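Local coordinates for mandelate racemase/muconate lactonizing protein (Geobacillus sp., PDB 3OPS), which probably catalyses a magnesium-dependent reaction on a carboxylate substrate, as enolase-superfamily relatives do, though its own substrate is not established, at residues N210-N215 / E233-E238; A48-D53 / L93-P98; I8-K13 / G74-D79. All coordinates share one frame; numbering follows the deposited sequence.

Contact 1: residues N210-N215 / E233-E238. With MG (magnesium ion), chain E; MG (magnesium ion), chain F.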
loop_
_atom_site.group_PDB
_atom_site.type_symbol
_atom_site.label_atom_id
_atom_site.label_comp_id
_atom_site.label_asym_id
_atom_site.label_seq_id
_atom_site.Cartn_x
_atom_site.Cartn_y
_atom_site.Cartn_z
ATOM N N ASN A 210 -9.643 6.988 12.384
ATOM C CA ASN A 210 -10.344 6.752 13.651
ATOM C C ASN A 210 -10.992 7.959 14.371
ATOM O O ASN A 210 -11.550 7.822 15.463
ATOM C CB ASN A 210 -9.503 5.867 14.590
ATOM C CG ASN A 210 -9.246 4.469 14.009
ATOM O OD1 ASN A 210 -10.057 3.947 13.243
ATOM N ND2 ASN A 210 -8.124 3.853 14.391
ATOM N N ALA A 211 -10.981 9.120 13.730
ATOM C CA ALA A 211 -11.510 10.347 14.341
ATOM C C ALA A 211 -13.037 10.467 14.470
ATOM O O ALA A 211 -13.501 11.491 14.922
ATOM C CB ALA A 211 -10.950 11.577 13.629
ATOM N N TYR A 212 -13.819 9.453 14.097
ATOM C CA TYR A 212 -15.275 9.532 14.316
ATOM C C TYR A 212 -15.768 8.631 15.444
ATOM O O TYR A 212 -14.998 7.882 16.050
ATOM C CB TYR A 212 -16.078 9.202 13.041
ATOM C CG TYR A 212 -15.878 10.139 11.873
ATOM C CD1 TYR A 212 -15.576 11.480 12.068
ATOM C CD2 TYR A 212 -16.039 9.691 10.563
ATOM C CE1 TYR A 212 -15.419 12.348 10.993
ATOM C CE2 TYR A 212 -15.885 10.572 9.471
ATOM C CZ TYR A 212 -15.559 11.881 9.702
ATOM O OH TYR A 212 -15.384 12.745 8.647
ATOM N N ASN A 213 -17.058 8.736 15.729
ATOM C CA ASN A 213 -17.818 7.636 16.311
ATOM C C ASN A 213 -18.939 7.281 15.324
ATOM O O ASN A 213 -18.971 7.805 14.211
ATOM C CB ASN A 213 -18.334 7.947 17.737
ATOM C CG ASN A 213 -19.130 9.251 17.826
ATOM O OD1 ASN A 213 -19.693 9.727 16.836
ATOM N ND2 ASN A 213 -19.189 9.827 19.034
ATOM N N LEU A 214 -19.844 6.395 15.717
ATOM C CA LEU A 214 -20.866 5.883 14.799
ATOM C C LEU A 214 -21.910 6.929 14.343
ATOM O O LEU A 214 -22.398 6.870 13.216
ATOM C CB LEU A 214 -21.567 4.676 15.429
ATOM C CG LEU A 214 -22.690 3.983 14.652
ATOM C CD1 LEU A 214 -22.173 3.299 13.354
ATOM C CD2 LEU A 214 -23.425 2.997 15.582
ATOM N N ASN A 215 -22.264 7.867 15.216
ATOM C CA ASN A 215 -23.253 8.891 14.825
ATOM C C ASN A 215 -22.637 9.978 13.961
ATOM O O ASN A 215 -23.286 10.516 13.068
ATOM C CB ASN A 215 -24.010 9.470 16.034
ATOM C CG ASN A 215 -25.244 8.658 16.391
ATOM O OD1 ASN A 215 -25.865 8.051 15.532
ATOM N ND2 ASN A 215 -25.619 8.667 17.669
ATOM N N GLU A 233 -12.994 4.383 5.220
ATOM C CA GLU A 233 -11.878 3.726 5.879
ATOM C C GLU A 233 -11.673 4.209 7.307
ATOM O O GLU A 233 -11.530 5.410 7.556
ATOM C CB GLU A 233 -10.606 3.928 5.069
ATOM C CG GLU A 233 -9.323 3.570 5.814
ATOM C CD GLU A 233 -8.131 3.562 4.903
ATOM O OE1 GLU A 233 -8.350 3.700 3.690
ATOM O OE2 GLU A 233 -6.979 3.412 5.385
ATOM N N GLU A 234 -11.652 3.252 8.236
ATOM C CA GLU A 234 -11.419 3.525 9.656
ATOM C C GLU A 234 -12.180 4.759 10.145
ATOM O O GLU A 234 -11.581 5.795 10.446
ATOM C CB GLU A 234 -9.915 3.664 9.948
ATOM C CG GLU A 234 -9.095 2.454 9.540
ATOM C CD GLU A 234 -7.777 2.377 10.266
ATOM O OE1 GLU A 234 -7.035 3.379 10.231
ATOM O OE2 GLU A 234 -7.473 1.308 10.864
ATOM N N ALA A 235 -13.502 4.636 10.220
ATOM C CA ALA A 235 -14.347 5.672 10.813
ATOM C C ALA A 235 -14.112 5.751 12.321
ATOM O O ALA A 235 -14.205 6.811 12.928
ATOM C CB ALA A 235 -15.805 5.372 10.522
ATOM N N PHE A 236 -13.820 4.605 12.917
ATOM C CA PHE A 236 -13.528 4.480 14.340
ATOM C C PHE A 236 -12.803 3.158 14.424
ATOM O O PHE A 236 -12.808 2.391 13.453
ATOM C CB PHE A 236 -14.814 4.464 15.187
ATOM C CG PHE A 236 -15.991 3.812 14.502
ATOM C CD1 PHE A 236 -16.847 4.564 13.694
ATOM C CD2 PHE A 236 -16.241 2.461 14.661
ATOM C CE1 PHE A 236 -17.926 3.971 13.049
ATOM C CE2 PHE A 236 -17.324 1.863 14.023
ATOM C CZ PHE A 236 -18.160 2.616 13.209
ATOM N N HIS A 237 -12.148 2.875 15.540
ATOM C CA HIS A 237 -11.492 1.578 15.629
ATOM C C HIS A 237 -12.534 0.472 15.447
ATOM O O HIS A 237 -13.684 0.601 15.886
ATOM C CB HIS A 237 -10.683 1.398 16.906
ATOM C CG HIS A 237 -9.750 0.222 16.856
ATOM N ND1 HIS A 237 -10.180 -1.081 16.996
ATOM C CD2 HIS A 237 -8.415 0.152 16.666
ATOM C CE1 HIS A 237 -9.150 -1.900 16.912
ATOM N NE2 HIS A 237 -8.065 -1.176 16.721
ATOM N N GLU A 238 -12.121 -0.589 14.761
ATOM C CA GLU A 238 -13.031 -1.624 14.299
ATOM C C GLU A 238 -13.703 -2.347 15.461
ATOM O O GLU A 238 -13.056 -2.818 16.398
ATOM C CB GLU A 238 -12.319 -2.598 13.344
ATOM C CG GLU A 238 -11.095 -3.296 13.916
ATOM C CD GLU A 238 -9.775 -2.597 13.587
ATOM O OE1 GLU A 238 -8.713 -3.231 13.767
ATOM O OE2 GLU A 238 -9.779 -1.421 13.154
HETATM MG MG MG E . -8.791 0.169 12.216
HETATM MG MG MG F . -5.874 4.653 6.617
HETATM O O HOH W 1 -10.493 1.086 12.597
HETATM O O HOH W 2 -7.299 -1.606 11.826
HETATM O O HOH W 3 -6.739 4.859 8.451
#
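Asn-210 and Tyr-212 pin their backbones to the loop that follows strand 229-233. Asn-210 N donates to Glu-234 O at 3.0 Å. Tyr-212 N donates to Ala-235 O at 2.9 Å. Tyr-212 O rests 3.5 Å from Phe-236 CB. With its CG set between the backbone N and the carbonyl carbon (chi1 33°, off the staggered positions), Phe-236 lays its ring along Asn-213 and Leu-214 at the start of helix 214-222: CE1 lies 3.9 Å from Leu-214 CA, and CZ meets the CD1 branch of Leu-214 at 4.1 Å. Asn-213 caps that helix through OD1 on Leu-216 N, and Tyr-212 OH reaches Asp-187.

The end of strand 229-233 and the loop after it carry metal ligands. Glu-234 OE2 (2.2 Å) and Glu-238 OE2 (2.1 Å) bind one magnesium ion together with Asp-261 and two waters, one of which also donates to Phe-236 O. Glu-233 OE2 binds the second magnesium ion at 2.1 Å, with Asp-207 and Glu-263; its OE1 pairs with Lys-168. This second site, with acids at the ends of strands 204-207 and 229-233 and just past strand 258-261, is consistent with the carboxylate triad of the enolase-superfamily TIM barrel.

Contact 2: residues A48-D53 / L93-P98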
loop_
_atom_site.group_PDB
_atom_site.type_symbol
_atom_site.label_atom_id
_atom_site.label_comp_id
_atom_site.label_asym_id
_atom_site.label_seq_id
_atom_site.Cartn_x
_atom_site.Cartn_y
_atom_site.Cartn_z
ATOM N N ALA A 48 17.477 -3.929 1.204
ATOM C CA ALA A 48 18.554 -4.898 1.304
ATOM C C ALA A 48 18.945 -5.328 -0.105
ATOM O O ALA A 48 18.122 -5.289 -1.021
ATOM C CB ALA A 48 18.144 -6.083 2.141
ATOM N N ARG A 49 20.207 -5.708 -0.267
ATOM C CA ARG A 49 20.751 -6.189 -1.529
ATOM C C ARG A 49 21.330 -7.562 -1.258
ATOM O O ARG A 49 22.286 -7.685 -0.500
ATOM C CB ARG A 49 21.833 -5.239 -2.038
ATOM C CG ARG A 49 22.403 -5.612 -3.410
ATOM C CD ARG A 49 23.189 -4.468 -4.030
ATOM N NE ARG A 49 24.506 -4.259 -3.439
ATOM C CZ ARG A 49 25.368 -3.316 -3.815
ATOM N NH1 ARG A 49 26.540 -3.227 -3.204
ATOM N NH2 ARG A 49 25.074 -2.457 -4.791
ATOM N N ILE A 50 20.731 -8.595 -1.843
ATOM C CA ILE A 50 21.140 -9.979 -1.580
ATOM C C ILE A 50 21.866 -10.598 -2.780
ATOM O O ILE A 50 21.442 -10.432 -3.925
ATOM C CB ILE A 50 19.933 -10.876 -1.162
ATOM C CG1 ILE A 50 20.423 -12.241 -0.665
ATOM C CG2 ILE A 50 18.922 -11.037 -2.306
ATOM C CD1 ILE A 50 19.320 -13.159 -0.172
ATOM N N THR A 51 22.953 -11.314 -2.511
ATOM C CA THR A 51 23.659 -12.013 -3.577
ATOM C C THR A 51 23.507 -13.522 -3.423
ATOM O O THR A 51 23.884 -14.096 -2.403
ATOM C CB THR A 51 25.146 -11.619 -3.646
ATOM O OG1 THR A 51 25.285 -10.213 -3.408
ATOM C CG2 THR A 51 25.717 -11.956 -5.020
ATOM N N ILE A 52 22.906 -14.143 -4.430
ATOM C CA ILE A 52 22.847 -15.597 -4.536
ATOM C C ILE A 52 23.336 -15.990 -5.929
ATOM O O ILE A 52 23.011 -15.324 -6.919
ATOM C CB ILE A 52 21.424 -16.153 -4.288
ATOM C CG1 ILE A 52 20.869 -15.676 -2.936
ATOM C CG2 ILE A 52 21.429 -17.678 -4.342
ATOM C CD1 ILE A 52 19.339 -15.728 -2.821
ATOM N N ASP A 53 24.137 -17.054 -5.991
ATOM C CA ASP A 53 24.687 -17.586 -7.244
ATOM C C ASP A 53 25.350 -16.511 -8.121
ATOM O O ASP A 53 25.273 -16.562 -9.353
ATOM C CB ASP A 53 23.602 -18.342 -8.025
ATOM C CG ASP A 53 24.168 -19.431 -8.901
ATOM O OD1 ASP A 53 24.785 -20.370 -8.345
ATOM O OD2 ASP A 53 23.992 -19.350 -10.141
ATOM N N LEU A 93 9.903 -10.561 6.642
ATOM C CA LEU A 93 10.062 -9.103 6.651
ATOM C C LEU A 93 11.419 -8.697 6.116
ATOM O O LEU A 93 11.520 -7.809 5.274
ATOM C CB LEU A 93 9.854 -8.502 8.047
ATOM C CG LEU A 93 8.598 -8.812 8.880
ATOM C CD1 LEU A 93 8.556 -7.871 10.049
ATOM C CD2 LEU A 93 7.291 -8.732 8.100
ATOM N N GLN A 94 12.459 -9.375 6.598
ATOM C CA GLN A 94 13.832 -9.005 6.308
ATOM C C GLN A 94 14.250 -9.180 4.836
ATOM O O GLN A 94 14.990 -8.361 4.303
ATOM C CB GLN A 94 14.782 -9.792 7.214
ATOM C CG GLN A 94 14.651 -9.488 8.698
ATOM C CD GLN A 94 13.528 -10.259 9.388
ATOM O OE1 GLN A 94 12.824 -11.047 8.763
ATOM N NE2 GLN A 94 13.356 -10.020 10.685
ATOM N N LEU A 95 13.786 -10.238 4.177
ATOM C CA LEU A 95 14.406 -10.624 2.906
ATOM C C LEU A 95 13.483 -10.988 1.755
ATOM O O LEU A 95 13.957 -11.197 0.635
ATOM C CB LEU A 95 15.381 -11.778 3.134
ATOM C CG LEU A 95 16.808 -11.453 3.568
ATOM C CD1 LEU A 95 17.522 -12.761 3.858
ATOM C CD2 LEU A 95 17.556 -10.664 2.496
ATOM N N GLU A 96 12.178 -11.056 2.021
ATOM C CA GLU A 96 11.205 -11.518 1.024
ATOM C C GLU A 96 11.299 -10.767 -0.294
ATOM O O GLU A 96 11.082 -11.349 -1.355
ATOM C CB GLU A 96 9.775 -11.463 1.569
ATOM C CG GLU A 96 9.147 -10.055 1.653
ATOM C CD GLU A 96 7.723 -10.070 2.180
ATOM O OE1 GLU A 96 7.228 -8.997 2.558
ATOM O OE2 GLU A 96 7.096 -11.152 2.230
ATOM N N TYR A 97 11.636 -9.482 -0.218
ATOM C CA TYR A 97 11.606 -8.617 -1.396
ATOM C C TYR A 97 12.869 -8.688 -2.246
ATOM O O TYR A 97 12.775 -8.828 -3.471
ATOM C CB TYR A 97 11.243 -7.175 -1.023
ATOM C CG TYR A 97 9.758 -6.986 -0.800
ATOM C CD1 TYR A 97 8.848 -7.178 -1.844
ATOM C CD2 TYR A 97 9.260 -6.630 0.453
ATOM C CE1 TYR A 97 7.489 -7.012 -1.648
ATOM C CE2 TYR A 97 7.909 -6.468 0.658
ATOM C CZ TYR A 97 7.024 -6.653 -0.393
ATOM O OH TYR A 97 5.673 -6.481 -0.180
ATOM N N PRO A 98 14.056 -8.582 -1.615
ATOM C CA PRO A 98 15.239 -8.815 -2.444
ATOM C C PRO A 98 15.315 -10.250 -2.967
ATOM O O PRO A 98 15.778 -10.452 -4.089
ATOM C CB PRO A 98 16.410 -8.482 -1.510
ATOM C CG PRO A 98 15.854 -8.543 -0.139
ATOM C CD PRO A 98 14.414 -8.154 -0.251
#
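Ile-50 and Pro-98 make the central touch between strand 42-52 and helix 92-107, their side chains crossing at about a right angle. From CB of Ile-50, which points at the helix, the two branches part. The short one, CG2, sits between the backbone N and the carbonyl carbon, and there it packs against Pro-98, 3.7 Å from CB and equally near the carbonyl O. The longer branch starts at CG1, anti to the backbone N (chi1 -170°), and continues extended to CD1. This tip meets the CD2 methyl of Leu-95 at 4.1 Å, again with the side chains crosswise. One isoleucine thus reaches two residues three positions apart on the helix, where the backbone N atoms of Tyr-97 and Pro-98 lack their bonds to the preceding turn.

The strand runs at 68° to the helix, with axes 8.1 Å apart, and belongs to the antiparallel sheet formed with strands 14-30 and 55-60. A sheet of this kind packed against helices is the arrangement of the N-terminal capping domain in enolase-superfamily proteins.

Ala-48, two residues back on the same face, turns its CB to the proline ring and comes 4.1 Å from CG; its carbonyl O lies 3.7 Å from Pro-98 CB. No hydrogen bond links the two segments, and the touching residues are all buried. Val-14 of strand 14-30 packs beside Ile-50, while Trp-68 of helix 66-72 covers Leu-95. On the strand's other face Arg-49 turns away from the helix to a salt bridge with Glu-18.

Contact 3: residues I8-K13 / G74-D79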
loop_
_atom_site.group_PDB
_atom_site.type_symbol
_atom_site.label_atom_id
_atom_site.label_comp_id
_atom_site.label_asym_id
_atom_site.label_seq_id
_atom_site.Cartn_x
_atom_site.Cartn_y
_atom_site.Cartn_z
ATOM N N ILE A 8 14.979 -23.987 -9.017
ATOM C CA ILE A 8 15.977 -23.636 -8.000
ATOM C C ILE A 8 16.919 -24.816 -7.730
ATOM O O ILE A 8 16.460 -25.938 -7.520
ATOM C CB ILE A 8 15.279 -23.175 -6.672
ATOM C CG1 ILE A 8 14.508 -21.863 -6.894
ATOM C CG2 ILE A 8 16.282 -23.053 -5.510
ATOM C CD1 ILE A 8 13.732 -21.365 -5.686
ATOM N N GLN A 9 18.230 -24.565 -7.747
ATOM C CA GLN A 9 19.224 -25.610 -7.459
ATOM C C GLN A 9 19.717 -25.503 -6.013
ATOM O O GLN A 9 19.753 -24.412 -5.434
ATOM C CB GLN A 9 20.426 -25.559 -8.420
ATOM C CG GLN A 9 20.143 -25.056 -9.840
ATOM C CD GLN A 9 19.734 -26.141 -10.826
ATOM O OE1 GLN A 9 20.503 -27.058 -11.119
ATOM N NE2 GLN A 9 18.529 -26.016 -11.375
ATOM N N SER A 10 20.100 -26.645 -5.446
ATOM C CA SER A 10 20.603 -26.735 -4.068
ATOM C C SER A 10 22.016 -26.156 -3.922
ATOM O O SER A 10 22.588 -26.140 -2.827
ATOM C CB SER A 10 20.589 -28.195 -3.610
ATOM O OG SER A 10 21.365 -29.003 -4.487
ATOM N N ASP A 11 22.561 -25.692 -5.042
ATOM C CA ASP A 11 23.878 -25.077 -5.123
ATOM C C ASP A 11 23.794 -23.602 -4.729
ATOM O O ASP A 11 24.718 -23.058 -4.121
ATOM C CB ASP A 11 24.392 -25.220 -6.561
ATOM C CG ASP A 11 25.745 -24.572 -6.783
ATOM O OD1 ASP A 11 25.996 -24.146 -7.933
ATOM O OD2 ASP A 11 26.557 -24.496 -5.832
ATOM N N TRP A 12 22.671 -22.975 -5.070
ATOM C CA TRP A 12 22.475 -21.538 -4.887
ATOM C C TRP A 12 22.440 -21.157 -3.412
ATOM O O TRP A 12 21.634 -21.694 -2.631
ATOM C CB TRP A 12 21.202 -21.070 -5.594
ATOM C CG TRP A 12 21.130 -21.400 -7.070
ATOM C CD1 TRP A 12 22.121 -21.932 -7.847
ATOM C CD2 TRP A 12 20.008 -21.190 -7.945
ATOM N NE1 TRP A 12 21.683 -22.081 -9.139
ATOM C CE2 TRP A 12 20.394 -21.627 -9.230
ATOM C CE3 TRP A 12 18.714 -20.678 -7.764
ATOM C CZ2 TRP A 12 19.530 -21.573 -10.334
ATOM C CZ3 TRP A 12 17.856 -20.622 -8.864
ATOM C CH2 TRP A 12 18.272 -21.072 -10.132
ATOM N N LYS A 13 23.320 -20.230 -3.037
ATOM C CA LYS A 13 23.511 -19.873 -1.634
ATOM C C LYS A 13 23.585 -18.367 -1.410
ATOM O O LYS A 13 24.244 -17.655 -2.160
ATOM C CB LYS A 13 24.771 -20.557 -1.086
ATOM C CG LYS A 13 24.606 -22.058 -0.845
ATOM C CD LYS A 13 25.946 -22.779 -0.750
ATOM C CE LYS A 13 25.832 -24.034 0.119
ATOM N NZ LYS A 13 26.963 -24.982 -0.088
ATOM N N GLY A 74 25.655 -18.220 3.880
ATOM C CA GLY A 74 25.981 -19.620 3.657
ATOM C C GLY A 74 24.760 -20.457 3.342
ATOM O O GLY A 74 24.819 -21.372 2.511
ATOM N N ARG A 75 23.646 -20.139 3.995
ATOM C CA ARG A 75 22.402 -20.884 3.800
ATOM C C ARG A 75 21.987 -21.044 2.332
ATOM O O ARG A 75 22.277 -20.189 1.483
ATOM C CB ARG A 75 21.268 -20.289 4.642
ATOM C CG ARG A 75 21.342 -20.704 6.112
ATOM C CD ARG A 75 20.517 -19.805 7.010
ATOM N NE ARG A 75 20.592 -20.225 8.409
ATOM C CZ ARG A 75 20.165 -19.500 9.442
ATOM N NH1 ARG A 75 19.629 -18.300 9.252
ATOM N NH2 ARG A 75 20.276 -19.974 10.676
ATOM N N ARG A 76 21.336 -22.169 2.050
ATOM C CA ARG A 76 20.792 -22.465 0.728
ATOM C C ARG A 76 19.548 -21.623 0.504
ATOM O O ARG A 76 18.699 -21.537 1.389
ATOM C CB ARG A 76 20.405 -23.945 0.641
ATOM C CG ARG A 76 21.360 -24.886 1.362
ATOM C CD ARG A 76 22.354 -25.481 0.413
ATOM N NE ARG A 76 21.835 -26.713 -0.171
ATOM C CZ ARG A 76 22.243 -27.931 0.169
ATOM N NH1 ARG A 76 23.195 -28.083 1.079
ATOM N NH2 ARG A 76 21.710 -28.998 -0.414
ATOM N N LEU A 77 19.434 -21.002 -0.666
ATOM C CA LEU A 77 18.218 -20.267 -1.023
ATOM C C LEU A 77 17.007 -21.182 -0.906
ATOM O O LEU A 77 15.968 -20.796 -0.366
ATOM C CB LEU A 77 18.322 -19.698 -2.441
ATOM C CG LEU A 77 17.019 -19.254 -3.118
ATOM C CD1 LEU A 77 16.403 -18.026 -2.435
ATOM C CD2 LEU A 77 17.255 -18.985 -4.593
ATOM N N LEU A 78 17.171 -22.404 -1.405
ATOM C CA LEU A 78 16.150 -23.437 -1.363
ATOM C C LEU A 78 15.761 -23.790 0.072
ATOM O O LEU A 78 14.763 -24.472 0.295
ATOM C CB LEU A 78 16.667 -24.680 -2.106
ATOM C CG LEU A 78 15.825 -25.941 -2.317
ATOM C CD1 LEU A 78 14.608 -25.680 -3.203
ATOM C CD2 LEU A 78 16.703 -27.041 -2.909
ATOM N N ASP A 79 16.540 -23.318 1.042
ATOM C CA ASP A 79 16.239 -23.582 2.451
ATOM C C ASP A 79 15.227 -22.613 3.061
ATOM O O ASP A 79 14.400 -23.019 3.873
ATOM C CB ASP A 79 17.516 -23.635 3.299
ATOM C CG ASP A 79 18.057 -25.054 3.469
ATOM O OD1 ASP A 79 17.307 -26.031 3.246
ATOM O OD2 ASP A 79 19.238 -25.191 3.841
#
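Lys-13 and Arg-76 form a single beta bridge, their CA atoms 4.4 Å apart, with Leu-77 N donating to Trp-12 O at 3.0 Å and an N-H...O angle of 163°. Two CA-H...O contacts flank it, Arg-76 CA to Trp-12 O and Lys-13 CA to Arg-75 O. A type I turn from Gln-9 to Trp-12 brings Gln-9 N over the centre of the indole, while Leu-77 CD2 meets the ring edge, in plane, 3.9 Å from Trp-12 CE3. Ile-8 sends CG2, anti to its own N, to Leu-78 CB at 3.8 Å; the CD2 branch of Leu-78 lies against CA and CB of Ser-10. Arg-76, bent at chi2 (-97°) and chi3, folds back over the turn and brings NE 2.8 Å from Ser-10 O, at an angle too poor for a hydrogen bond; its NH2 lies 3.5 Å from Ser-10 CB. The extended Lys-13 runs alongside, CE 3.8 Å from Arg-76 CD, yet its NZ stays 5.0 Å from Arg-76 NH1.

Beneath this surface joint, Leu-77 reaches Val-99 and Trp-102 of helix 92-107, and Ile-8 touches Leu-103. Trp-12 meets the ring of Trp-102, makes a cation-pi contact with Arg-106, and packs on Ile-52 of strand 42-52, thereby joining the lead-in to strand 14-30 to both elements.

In the fold
Contacts 2 and 3 share one end of the molecule, their centres about 13 Å apart, and contact 1 lies across the chain's centre, about 38 Å from the centre of contact 2 and about 47 Å from that of contact 3. Contact 2 is wholly buried and apolar. The other two are partly buried and join loops, with two backbone hydrogen bonds in contact 1 and one in contact 3, but only contact 1 adds metal ligands. Helix 92-107 and strand 42-52 form contact 2 and are packed on by contact 3: Ile-52 of the strand touches Trp-12 and Lys-13. Along the chain those two contacts interlace, whereas contact 1 comes later, in the barrel.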